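Local coordinates for malonyl CoA-acyl carrier protein transacylase (Clostridium perfringens, PDB 3PTW), which probably transfers the malonyl group from malonyl-CoA to acyl carrier protein, the step that supplies malonyl units for fatty acid synthesis, at residues E38-D43 and D108-V113; E122-G127 and C200-P205; A133-T138 and R188-P193; S228-E233 and T246-K251; T269-G274 and T291-E296. One frame throughout, in Å; residues are numbered along the deposited sequence.

Contact 1. Residues E38-D43 and D108-V113; sequences EALGID and DGVKLV
A helix-to-helix seam near the periphery of the large subdomain of the acyltransferase fold joins A39 and L40, at the end of helix 27-40, to V110 and K111 in the early turns of helix 106-122. A39 directs its methyl at V110, where CB lies 4.2 Å from CG2. L40 divides its two branches between neighbouring residues: CD1 settles on the aliphatic part of K111, 3.6 Å from CG, while CD2 comes to 4.2 Å from CB of V110. The L40 and K111 side chains run past each other in opposite directions, and the methylene CD of K111 rests 3.4 Å from the A39 carbonyl O. Helix 59-79 continues the packing, with P64 touching L40, and I67 and T68 touching V110. Just beyond the contact, G41 takes a positive phi of 70° and leaves the helical path, so the interface ends where helix 27-40 does. No hydrogen bond crosses the seam. K111 contributes its methylenes rather than its ammonium, since bends along its chain, sharpest at chi3 (-78°) and chi4 (-25°), return that group to its own helix: NZ makes a weak bond to E107 O and a long salt bridge of 3.8 Å to D108 OD1.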
# COMPACT_ATOMS: atom_id res chain seq x y z
N GLU A 38 -21.24 8.93 1.19
CA GLU A 38 -21.62 10.24 1.73
C GLU A 38 -20.46 11.22 1.67
O GLU A 38 -20.63 12.35 1.24
CB GLU A 38 -22.15 10.14 3.16
CG GLU A 38 -23.60 9.65 3.28
CD GLU A 38 -24.63 10.59 2.64
OE1 GLU A 38 -25.81 10.19 2.56
OE2 GLU A 38 -24.27 11.71 2.21
N ALA A 39 -19.27 10.78 2.06
CA ALA A 39 -18.12 11.66 2.10
C ALA A 39 -17.67 12.11 0.70
O ALA A 39 -17.31 13.27 0.51
CB ALA A 39 -16.96 11.02 2.86
N LEU A 40 -17.73 11.20 -0.27
CA LEU A 40 -17.21 11.43 -1.62
C LEU A 40 -18.26 11.99 -2.58
O LEU A 40 -17.91 12.57 -3.60
CB LEU A 40 -16.64 10.13 -2.20
CG LEU A 40 -15.13 9.84 -2.19
CD1 LEU A 40 -14.40 10.68 -1.18
CD2 LEU A 40 -14.84 8.36 -1.96
N GLY A 41 -19.53 11.78 -2.26
CA GLY A 41 -20.63 12.20 -3.13
C GLY A 41 -20.68 11.35 -4.39
O GLY A 41 -21.11 11.81 -5.44
N ILE A 42 -20.19 10.11 -4.28
CA ILE A 42 -20.27 9.16 -5.40
C ILE A 42 -20.74 7.81 -4.88
O ILE A 42 -20.58 7.50 -3.70
CB ILE A 42 -18.92 9.00 -6.16
CG1 ILE A 42 -18.16 10.32 -6.26
CG2 ILE A 42 -19.16 8.47 -7.58
CD1 ILE A 42 -16.73 10.16 -6.77
N ASP A 43 -21.33 7.00 -5.76
CA ASP A 43 -21.81 5.68 -5.40
C ASP A 43 -20.64 4.68 -5.32
O ASP A 43 -20.28 4.04 -6.31
CB ASP A 43 -22.90 5.22 -6.37
CG ASP A 43 -23.70 4.04 -5.84
OD1 ASP A 43 -23.16 3.22 -5.06
OD2 ASP A 43 -24.89 3.93 -6.21
N ASP A 108 -12.04 11.71 6.03
CA ASP A 108 -10.93 12.52 5.56
C ASP A 108 -9.95 11.65 4.78
O ASP A 108 -9.39 12.08 3.77
CB ASP A 108 -10.23 13.21 6.73
CG ASP A 108 -11.13 14.19 7.45
OD1 ASP A 108 -12.16 14.61 6.88
OD2 ASP A 108 -10.81 14.54 8.60
N GLY A 109 -9.76 10.42 5.25
CA GLY A 109 -8.94 9.44 4.55
C GLY A 109 -9.40 9.26 3.12
O GLY A 109 -8.63 9.49 2.19
N VAL A 110 -10.66 8.87 2.93
CA VAL A 110 -11.13 8.59 1.57
C VAL A 110 -11.06 9.81 0.66
O VAL A 110 -10.55 9.68 -0.44
CB VAL A 110 -12.52 7.91 1.50
CG1 VAL A 110 -12.37 6.44 1.75
CG2 VAL A 110 -13.54 8.55 2.44
N LYS A 111 -11.52 10.97 1.14
CA LYS A 111 -11.44 12.20 0.37
C LYS A 111 -10.00 12.54 -0.03
O LYS A 111 -9.74 12.92 -1.16
CB LYS A 111 -12.10 13.41 1.08
CG LYS A 111 -13.63 13.32 1.20
CD LYS A 111 -14.34 14.70 1.18
CE LYS A 111 -14.28 15.45 2.50
NZ LYS A 111 -14.09 14.51 3.66
N LEU A 112 -9.07 12.37 0.91
CA LEU A 112 -7.67 12.71 0.68
C LEU A 112 -7.01 11.85 -0.41
O LEU A 112 -6.31 12.38 -1.29
CB LEU A 112 -6.87 12.62 1.98
CG LEU A 112 -5.42 13.09 1.94
CD1 LEU A 112 -5.33 14.57 1.59
CD2 LEU A 112 -4.75 12.82 3.28
N VAL A 113 -7.22 10.54 -0.35
CA VAL A 113 -6.53 9.65 -1.29
C VAL A 113 -7.06 9.75 -2.72
O VAL A 113 -6.34 9.45 -3.68
CB VAL A 113 -6.48 8.17 -0.82
CG1 VAL A 113 -5.66 8.04 0.49
CG2 VAL A 113 -7.89 7.58 -0.71

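Contact 2. Residues E122-G127 and C200-P205; sequences EAVAEG and CSMLQP
V124 and M202 cross at about a right angle where the two chain connections between the large and small subdomains come together: the loop that leads from helix 106-122 to strand 129-135, and the short 3-10 turn at 201-202 that leads into helix 204-214. V124 has CG1 anti to its backbone N (chi1 -179°), an orientation that presents both methyls to M202. CG2 sits over the root of that residue, 3.5 Å from the carbonyl O and 3.9 Å from CB of M202. CG1 meets the far end, 3.9 Å from CE of M202, because the thioether chain runs extended to SD and then bends at chi3 (80°), bringing its terminal methyl round to the valine. Beside this crossing, A123 points its CB at the branch point of L203, equally distant at 4.0 Å from CG and CD1. The ring of P205 adds a looser margin near the A123 carbonyl. The side chains that meet are all apolar, and no hydrogen bond crosses between the segments.

Packing continues beyond it, with P197 against V124, I128 and E171 against M202, and F198 against L203. Within 200-205 the turn is held by its own bonds. L203, at the N-cap position of helix 204-214, sends its backbone N to the carbonyl O of C200 at 3.0 Å. One residue earlier, the backbone N of M202 is bonded to SG of C200 at 3.6 Å, with an angle of 155° at the hydrogen.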
# COMPACT_ATOMS: atom_id res chain seq x y z
N GLU A 122 -1.51 12.66 -12.65
CA GLU A 122 -1.38 13.86 -13.48
C GLU A 122 -0.01 14.54 -13.43
O GLU A 122 0.25 15.42 -14.24
CB GLU A 122 -2.45 14.89 -13.09
CG GLU A 122 -3.88 14.47 -13.43
CD GLU A 122 -4.91 15.52 -13.04
OE1 GLU A 122 -4.59 16.42 -12.22
OE2 GLU A 122 -6.05 15.45 -13.55
N ALA A 123 0.85 14.14 -12.50
CA ALA A 123 2.15 14.81 -12.29
C ALA A 123 3.03 14.83 -13.53
O ALA A 123 3.62 15.85 -13.88
CB ALA A 123 2.91 14.18 -11.11
N VAL A 124 3.12 13.67 -14.19
CA VAL A 124 3.91 13.48 -15.40
C VAL A 124 2.95 13.13 -16.54
O VAL A 124 2.00 12.36 -16.34
CB VAL A 124 4.94 12.35 -15.20
CG1 VAL A 124 5.79 12.14 -16.44
CG2 VAL A 124 5.84 12.66 -13.99
N ALA A 125 3.20 13.68 -17.72
CA ALA A 125 2.39 13.42 -18.90
C ALA A 125 2.53 11.96 -19.34
O ALA A 125 3.58 11.34 -19.12
CB ALA A 125 2.78 14.36 -20.04
N GLU A 126 1.48 11.43 -19.96
CA GLU A 126 1.44 10.04 -20.43
C GLU A 126 2.55 9.79 -21.45
O GLU A 126 2.76 10.58 -22.36
CB GLU A 126 0.08 9.75 -21.07
CG GLU A 126 -0.22 8.28 -21.34
CD GLU A 126 -1.70 8.03 -21.66
OE1 GLU A 126 -2.34 7.27 -20.91
OE2 GLU A 126 -2.21 8.61 -22.65
N GLY A 127 3.25 8.68 -21.28
CA GLY A 127 4.28 8.26 -22.23
C GLY A 127 5.69 8.76 -21.98
O GLY A 127 6.60 8.50 -22.79
N CYS A 200 9.41 8.36 -7.60
CA CYS A 200 10.67 9.06 -7.90
C CYS A 200 10.45 10.57 -7.87
O CYS A 200 9.32 11.05 -7.75
CB CYS A 200 11.28 8.61 -9.23
SG CYS A 200 10.39 9.18 -10.68
N SER A 201 11.55 11.30 -7.97
CA SER A 201 11.56 12.76 -7.93
C SER A 201 10.64 13.42 -8.98
O SER A 201 10.28 14.59 -8.85
CB SER A 201 12.99 13.27 -8.08
OG SER A 201 13.43 13.09 -9.42
N MET A 202 10.26 12.68 -10.02
CA MET A 202 9.37 13.23 -11.05
C MET A 202 7.98 13.52 -10.53
O MET A 202 7.22 14.25 -11.16
CB MET A 202 9.28 12.29 -12.26
CG MET A 202 10.57 12.19 -13.05
SD MET A 202 10.50 10.90 -14.29
CE MET A 202 9.58 11.74 -15.59
N LEU A 203 7.63 12.93 -9.38
CA LEU A 203 6.34 13.20 -8.77
C LEU A 203 6.38 14.36 -7.79
O LEU A 203 5.47 14.53 -6.99
CB LEU A 203 5.75 11.94 -8.10
CG LEU A 203 4.57 11.33 -8.85
CD1 LEU A 203 4.99 10.84 -10.24
CD2 LEU A 203 3.93 10.20 -8.04
N GLN A 204 7.45 15.14 -7.85
CA GLN A 204 7.58 16.35 -7.04
C GLN A 204 6.32 17.23 -7.10
O GLN A 204 5.88 17.72 -6.06
CB GLN A 204 8.85 17.14 -7.43
CG GLN A 204 9.08 18.46 -6.69
CD GLN A 204 9.28 18.28 -5.19
OE1 GLN A 204 9.82 17.27 -4.73
NE2 GLN A 204 8.85 19.27 -4.42
N PRO A 205 5.71 17.42 -8.30
CA PRO A 205 4.51 18.28 -8.35
C PRO A 205 3.29 17.70 -7.63
O PRO A 205 2.48 18.46 -7.09
CB PRO A 205 4.23 18.40 -9.86
CG PRO A 205 5.54 18.08 -10.52
CD PRO A 205 6.12 17.01 -9.65

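Contact 3. Residues A133-T138 and R188-P193; sequences AVLRMT and RAIKLP
L135 lies beside R188, both side chains pointing the same way, and its CD1 approaches the guanidinium obliquely, 3.3 Å from NH2 of R188. They form one hydrogen-bonded pair of the antiparallel sheet of the small, ferredoxin-like subdomain, where edge strand 188-191 runs along strand 129-135. The bend of R188 at chi3 (56°) brings its guanidinium back alongside the leucine. The L135 N to R188 O bond is short at 2.8 Å and nearly straight (176°), whereas the return bond from R188 N to L135 O stretches to 3.3 Å. A second hydrogen-bonded pair, A133 with I190, opens with A133 N to I190 O at 2.8 Å; between the two, V134 and A189 make a non-hydrogen-bonded pair and face the other way, where I182 of helix 172-184 covers both. On the L135 face, A133 packs its CB 3.8 Å from CD2 of L192. At the opposite end of the contact R136 crosses R188, the guanidinium planes 30° apart. Its NH1 rests on the aliphatic part of that chain: R136 NH1 is 3.4 Å from R188 CD, which lies at the edge of the R136 guanidinium, but 4.8 Å from R188 NE.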
# COMPACT_ATOMS: atom_id res chain seq x y z
N ALA A 133 9.92 -3.52 -12.96
CA ALA A 133 10.21 -4.58 -11.99
C ALA A 133 11.64 -5.10 -12.19
O ALA A 133 12.06 -5.34 -13.32
CB ALA A 133 9.19 -5.73 -12.11
N VAL A 134 12.38 -5.23 -11.10
CA VAL A 134 13.78 -5.69 -11.16
C VAL A 134 13.91 -6.96 -10.31
O VAL A 134 13.63 -6.94 -9.12
CB VAL A 134 14.77 -4.60 -10.69
CG1 VAL A 134 16.21 -5.12 -10.67
CG2 VAL A 134 14.67 -3.35 -11.57
N LEU A 135 14.33 -8.05 -10.94
CA LEU A 135 14.40 -9.35 -10.27
C LEU A 135 15.83 -9.81 -10.05
O LEU A 135 16.70 -9.52 -10.87
CB LEU A 135 13.62 -10.40 -11.05
CG LEU A 135 12.12 -10.22 -11.29
CD1 LEU A 135 11.54 -11.45 -11.95
CD2 LEU A 135 11.40 -9.96 -9.98
N ARG A 136 16.06 -10.51 -8.94
CA ARG A 136 17.34 -11.19 -8.64
C ARG A 136 18.53 -10.23 -8.54
O ARG A 136 19.65 -10.55 -8.97
CB ARG A 136 17.64 -12.24 -9.71
CG ARG A 136 18.04 -13.60 -9.17
CD ARG A 136 17.02 -14.69 -9.52
NE ARG A 136 16.40 -14.51 -10.84
CZ ARG A 136 17.05 -14.55 -12.01
NH1 ARG A 136 16.37 -14.38 -13.14
NH2 ARG A 136 18.36 -14.75 -12.05
N MET A 137 18.28 -9.04 -7.98
CA MET A 137 19.33 -8.07 -7.76
C MET A 137 19.18 -7.55 -6.34
O MET A 137 18.07 -7.27 -5.89
CB MET A 137 19.19 -6.87 -8.71
CG MET A 137 18.97 -7.20 -10.18
SD MET A 137 20.41 -6.89 -11.19
CE MET A 137 20.73 -5.17 -10.86
N THR A 138 20.31 -7.39 -5.65
CA THR A 138 20.32 -6.73 -4.34
C THR A 138 20.15 -5.22 -4.56
O THR A 138 20.35 -4.73 -5.68
CB THR A 138 21.63 -6.99 -3.57
OG1 THR A 138 22.74 -6.48 -4.32
CG2 THR A 138 21.82 -8.51 -3.31
N ARG A 188 17.00 -9.57 -14.14
CA ARG A 188 15.88 -9.51 -15.09
C ARG A 188 15.12 -8.24 -14.81
O ARG A 188 14.99 -7.82 -13.66
CB ARG A 188 14.94 -10.70 -14.91
CG ARG A 188 15.41 -12.01 -15.53
CD ARG A 188 14.29 -13.06 -15.46
NE ARG A 188 13.09 -12.54 -16.12
CZ ARG A 188 11.84 -12.72 -15.69
NH1 ARG A 188 10.84 -12.19 -16.36
NH2 ARG A 188 11.60 -13.41 -14.59
N ALA A 189 14.61 -7.64 -15.88
CA ALA A 189 13.83 -6.43 -15.78
C ALA A 189 12.55 -6.58 -16.58
O ALA A 189 12.58 -7.05 -17.72
CB ALA A 189 14.63 -5.25 -16.29
N ILE A 190 11.43 -6.22 -15.97
CA ILE A 190 10.14 -6.25 -16.66
C ILE A 190 9.56 -4.85 -16.65
O ILE A 190 9.40 -4.25 -15.60
CB ILE A 190 9.11 -7.19 -15.96
CG1 ILE A 190 9.75 -8.51 -15.53
CG2 ILE A 190 7.86 -7.41 -16.87
CD1 ILE A 190 8.89 -9.31 -14.55
N LYS A 191 9.25 -4.33 -17.83
CA LYS A 191 8.54 -3.06 -17.90
C LYS A 191 7.12 -3.27 -17.40
O LYS A 191 6.37 -4.08 -17.95
CB LYS A 191 8.55 -2.49 -19.32
CG LYS A 191 8.03 -1.06 -19.39
CD LYS A 191 7.61 -0.68 -20.81
CE LYS A 191 6.84 0.64 -20.81
NZ LYS A 191 6.77 1.23 -22.19
N LEU A 192 6.76 -2.58 -16.33
CA LEU A 192 5.44 -2.69 -15.75
C LEU A 192 4.42 -1.97 -16.65
O LEU A 192 4.80 -1.07 -17.41
CB LEU A 192 5.42 -2.15 -14.32
CG LEU A 192 6.24 -2.95 -13.29
CD1 LEU A 192 6.18 -2.28 -11.94
CD2 LEU A 192 5.75 -4.41 -13.18
N PRO A 193 3.14 -2.38 -16.58
CA PRO A 193 2.13 -1.76 -17.44
C PRO A 193 1.47 -0.56 -16.73
O PRO A 193 0.25 -0.51 -16.57
CB PRO A 193 1.14 -2.91 -17.68
CG PRO A 193 1.22 -3.73 -16.39
CD PRO A 193 2.55 -3.42 -15.72

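Contact 4. Residues S228-E233 and T246-K251; sequences SNVKGE and TSQVKK
V230 and N229 meet S247 and Q248 of helix 241-248 beside the probable nucleophile elbow that carries S91. V230 drives its CG2 onto the backbone, 3.4 Å from both N and CA of Q248, and the same methyl lies 3.7 Å from CB of S247. N229 and Q248 join by their amides, whose planes are 27° apart: Q248 NE2 gives a weak, bent bond to N229 OD1, 2.9 Å long with 129° at the hydrogen. A chi1 of -167° swings CG of Q248 away from its own N, and the extended chain beyond carries the amide to N229.

Both amides have a further partner in S91. The backbone N of S91 donates to N229 OD1, and Q248 NE2 donates to the S91 carbonyl, so the pair holds the backbone of that residue from both its N-H and its C=O. Around them, D258 and the carbonyl of G89 take the N229 ND2 hydrogens, and R116 donates to Q248 OE1. The carbonyl O of Q248 is bonded to H199 ND1, as in related malonyltransferases, where a glutamine carbonyl orients the catalytic histidine.

Farther out, the turn that presents N229 and V230 is braced from within. G232 and E233 both face S228 in a G1 beta bulge, with S228 N bonded to E233 O, and an ST motif closes the bend: K231 N donates to S228 OG at 3.0 Å.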
# COMPACT_ATOMS: atom_id res chain seq x y z
N SER A 228 6.46 3.59 8.50
CA SER A 228 6.57 4.53 7.40
C SER A 228 7.32 3.91 6.24
O SER A 228 8.44 3.41 6.42
CB SER A 228 7.25 5.83 7.85
OG SER A 228 7.84 6.52 6.74
N ASN A 229 6.70 3.95 5.05
CA ASN A 229 7.31 3.52 3.79
C ASN A 229 8.57 4.34 3.48
O ASN A 229 9.55 3.81 2.94
CB ASN A 229 6.33 3.64 2.59
CG ASN A 229 5.19 2.59 2.59
OD1 ASN A 229 4.19 2.77 1.88
ND2 ASN A 229 5.35 1.50 3.33
N VAL A 230 8.54 5.63 3.78
CA VAL A 230 9.69 6.52 3.53
C VAL A 230 10.87 6.16 4.45
O VAL A 230 12.01 6.05 3.98
CB VAL A 230 9.34 8.03 3.72
CG1 VAL A 230 10.62 8.90 3.75
CG2 VAL A 230 8.44 8.51 2.60
N LYS A 231 10.58 6.00 5.73
CA LYS A 231 11.60 5.79 6.77
C LYS A 231 12.16 4.37 6.78
O LYS A 231 13.33 4.17 7.12
CB LYS A 231 11.00 6.09 8.14
CG LYS A 231 10.74 7.59 8.43
CD LYS A 231 10.26 7.82 9.89
CE LYS A 231 11.33 7.44 10.90
NZ LYS A 231 10.85 7.59 12.30
N GLY A 232 11.32 3.39 6.42
CA GLY A 232 11.65 1.98 6.61
C GLY A 232 11.56 1.57 8.08
O GLY A 232 12.24 0.64 8.51
N GLU A 233 10.73 2.28 8.84
CA GLU A 233 10.61 2.08 10.29
C GLU A 233 9.43 2.88 10.82
O GLU A 233 8.77 3.61 10.06
CB GLU A 233 11.90 2.45 11.04
CG GLU A 233 12.40 3.85 10.79
CD GLU A 233 13.76 4.13 11.42
OE1 GLU A 233 14.57 3.18 11.59
OE2 GLU A 233 14.03 5.31 11.74
N THR A 246 3.98 13.38 2.30
CA THR A 246 4.43 14.16 1.15
C THR A 246 5.57 13.43 0.44
O THR A 246 5.46 13.12 -0.74
CB THR A 246 4.84 15.58 1.60
OG1 THR A 246 3.64 16.31 1.90
CG2 THR A 246 5.63 16.32 0.52
N SER A 247 6.66 13.16 1.17
CA SER A 247 7.80 12.37 0.68
C SER A 247 7.43 11.01 0.04
O SER A 247 8.04 10.60 -0.96
CB SER A 247 8.79 12.13 1.82
OG SER A 247 9.35 13.34 2.27
N GLN A 248 6.44 10.31 0.60
CA GLN A 248 6.09 8.95 0.19
C GLN A 248 5.85 8.77 -1.32
O GLN A 248 6.29 7.77 -1.91
CB GLN A 248 4.87 8.43 0.98
CG GLN A 248 4.63 6.93 0.85
CD GLN A 248 3.19 6.53 1.11
OE1 GLN A 248 2.24 7.22 0.70
NE2 GLN A 248 3.01 5.39 1.78
N VAL A 249 5.14 9.72 -1.93
CA VAL A 249 4.81 9.61 -3.36
C VAL A 249 6.04 9.83 -4.26
O VAL A 249 6.06 9.39 -5.41
CB VAL A 249 3.64 10.56 -3.78
CG1 VAL A 249 2.46 10.41 -2.82
CG2 VAL A 249 4.10 12.02 -3.86
N LYS A 250 7.07 10.46 -3.74
CA LYS A 250 8.23 10.81 -4.58
C LYS A 250 9.55 10.13 -4.17
O LYS A 250 10.57 10.37 -4.81
CB LYS A 250 8.40 12.33 -4.61
CG LYS A 250 8.63 12.95 -3.25
CD LYS A 250 9.47 14.19 -3.36
CE LYS A 250 9.27 15.10 -2.18
NZ LYS A 250 10.21 16.23 -2.27
N LYS A 251 9.49 9.29 -3.12
CA LYS A 251 10.64 8.56 -2.56
C LYS A 251 10.39 7.04 -2.57
O LYS A 251 9.25 6.60 -2.70
CB LYS A 251 10.90 9.00 -1.11
CG LYS A 251 11.49 10.41 -0.94
CD LYS A 251 12.72 10.54 -1.77
CE LYS A 251 13.34 11.93 -1.75
NZ LYS A 251 14.61 11.78 -2.52

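Contact 5. Residues T269-G274 and T291-E296; sequences TFIEIG and TVLNVE
T269 starts the parallel pairing of strands 269-273 and 291-295, the two strands of a beta-alpha-beta unit, by laying CG2 alongside T291, 3.9 Å from its CB. F270 then bonds in both directions: its N donates to T291 O, and its O takes L293 N at 2.7 Å. The F270 ring turns its edge towards the T291 carbonyl. I271 points to the face of T269, where its side chain lies beside that of L293; a chi2 of -90° turns its CD1 to 3.7 Å from CD1 of L293, and its CG2 is 4.1 Å from CG2 of V295. E272 repeats the backbone pattern, N to L293 O and O from V295 N, each 2.8 Å. Its extended side chain carries the carboxylate to the backbone N of L279 and S280, from which it accepts bonds at the start of helix 278-286, where the helix end would be expected to favour negative charge. After I273, G274 leaves the strand yet keeps a bond from its N to V295 O at 3.1 Å, and a water donates to its O and accepts from N294 ND2. The unit's connecting helix 278-286 covers the face of F270 and V292. Helices 298-315 and 59-79 pack on the opposite face, while strand 4-8 flanks 269-273 on its other side, and 291-295 is the outermost strand of the sheet within the chain.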
# COMPACT_ATOMS: atom_id res chain seq x y z
N THR A 269 2.64 -12.97 13.38
CA THR A 269 1.44 -13.27 12.60
C THR A 269 1.00 -12.04 11.80
O THR A 269 0.62 -11.03 12.36
CB THR A 269 0.30 -13.79 13.50
OG1 THR A 269 0.82 -14.73 14.45
CG2 THR A 269 -0.80 -14.47 12.68
N PHE A 270 1.08 -12.15 10.48
CA PHE A 270 0.69 -11.07 9.58
C PHE A 270 -0.67 -11.36 8.97
O PHE A 270 -0.91 -12.45 8.46
CB PHE A 270 1.72 -10.87 8.48
CG PHE A 270 3.01 -10.30 8.97
CD1 PHE A 270 3.19 -8.92 9.04
CD2 PHE A 270 4.04 -11.13 9.38
CE1 PHE A 270 4.40 -8.38 9.49
CE2 PHE A 270 5.26 -10.60 9.84
CZ PHE A 270 5.43 -9.23 9.88
N ILE A 271 -1.55 -10.37 9.05
CA ILE A 271 -2.85 -10.46 8.42
C ILE A 271 -2.93 -9.36 7.37
O ILE A 271 -2.98 -8.18 7.72
CB ILE A 271 -4.01 -10.24 9.42
CG1 ILE A 271 -3.76 -10.99 10.74
CG2 ILE A 271 -5.36 -10.55 8.75
CD1 ILE A 271 -4.29 -12.40 10.81
N GLU A 272 -2.94 -9.77 6.10
CA GLU A 272 -3.18 -8.85 4.99
C GLU A 272 -4.68 -8.56 4.91
O GLU A 272 -5.49 -9.46 4.87
CB GLU A 272 -2.67 -9.44 3.68
CG GLU A 272 -2.98 -8.63 2.42
CD GLU A 272 -2.09 -9.03 1.25
OE1 GLU A 272 -1.66 -10.20 1.20
OE2 GLU A 272 -1.80 -8.17 0.37
N ILE A 273 -5.02 -7.28 4.92
CA ILE A 273 -6.42 -6.86 4.95
C ILE A 273 -6.74 -6.03 3.73
O ILE A 273 -6.10 -5.01 3.47
CB ILE A 273 -6.74 -6.07 6.24
CG1 ILE A 273 -6.61 -7.00 7.46
CG2 ILE A 273 -8.13 -5.41 6.16
CD1 ILE A 273 -6.61 -6.27 8.80
N GLY A 274 -7.73 -6.49 2.97
CA GLY A 274 -8.15 -5.81 1.75
C GLY A 274 -8.02 -6.73 0.56
O GLY A 274 -7.84 -7.94 0.74
N THR A 291 3.72 -16.65 10.59
CA THR A 291 2.42 -17.00 10.06
C THR A 291 1.89 -15.83 9.22
O THR A 291 1.93 -14.66 9.63
CB THR A 291 1.44 -17.35 11.18
OG1 THR A 291 2.00 -18.39 12.00
CG2 THR A 291 0.12 -17.83 10.60
N VAL A 292 1.39 -16.17 8.04
CA VAL A 292 0.91 -15.17 7.12
C VAL A 292 -0.51 -15.55 6.74
O VAL A 292 -0.76 -16.68 6.32
CB VAL A 292 1.82 -15.08 5.87
CG1 VAL A 292 1.15 -14.24 4.80
CG2 VAL A 292 3.17 -14.49 6.23
N LEU A 293 -1.44 -14.61 6.93
CA LEU A 293 -2.85 -14.81 6.61
C LEU A 293 -3.38 -13.60 5.86
O LEU A 293 -2.71 -12.57 5.77
CB LEU A 293 -3.67 -15.05 7.89
CG LEU A 293 -3.21 -16.16 8.83
CD1 LEU A 293 -3.89 -16.04 10.19
CD2 LEU A 293 -3.44 -17.56 8.23
N ASN A 294 -4.59 -13.74 5.30
CA ASN A 294 -5.22 -12.63 4.58
C ASN A 294 -6.74 -12.70 4.68
O ASN A 294 -7.31 -13.78 4.83
CB ASN A 294 -4.78 -12.58 3.11
CG ASN A 294 -5.50 -13.61 2.24
OD1 ASN A 294 -5.09 -14.76 2.17
ND2 ASN A 294 -6.60 -13.20 1.59
N VAL A 295 -7.37 -11.52 4.64
CA VAL A 295 -8.83 -11.44 4.54
C VAL A 295 -9.23 -10.48 3.41
O VAL A 295 -8.87 -9.31 3.44
CB VAL A 295 -9.54 -11.00 5.87
CG1 VAL A 295 -11.03 -11.28 5.78
CG2 VAL A 295 -8.94 -11.70 7.10
N GLU A 296 -9.95 -11.00 2.43
CA GLU A 296 -10.55 -10.21 1.34
C GLU A 296 -12.00 -10.64 1.06
O GLU A 296 -12.75 -9.92 0.41
CB GLU A 296 -9.71 -10.30 0.04
CG GLU A 296 -9.73 -11.67 -0.70
CD GLU A 296 -8.85 -11.67 -1.96
OE1 GLU A 296 -9.02 -10.80 -2.84
OE2 GLU A 296 -7.97 -12.56 -2.08
O HOH W 1 -6.66 -10.34 1.38

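Contacts 1, 4 and 5 belong to the large subdomain, contact 3 to the small one, and contact 2 lies where the chain passes between them; contact 3 is nested inside the loop that contact 2 closes. Contact 4 lies at the probable active site around S91 and H199. Contact 2 touches it directly: Q204 OE1 is 2.7 Å from K250 NZ, a probable hydrogen bond, and L203 CD2 packs 3.5 Å from V249 O. The others stand back from contact 4, with nearest atoms about 8 Å away for contact 1, 12 Å for contact 5 and 13 Å for contact 3. Contacts 1 and 3 lie on opposite sides of the chain's centre, their centres about 34 Å apart.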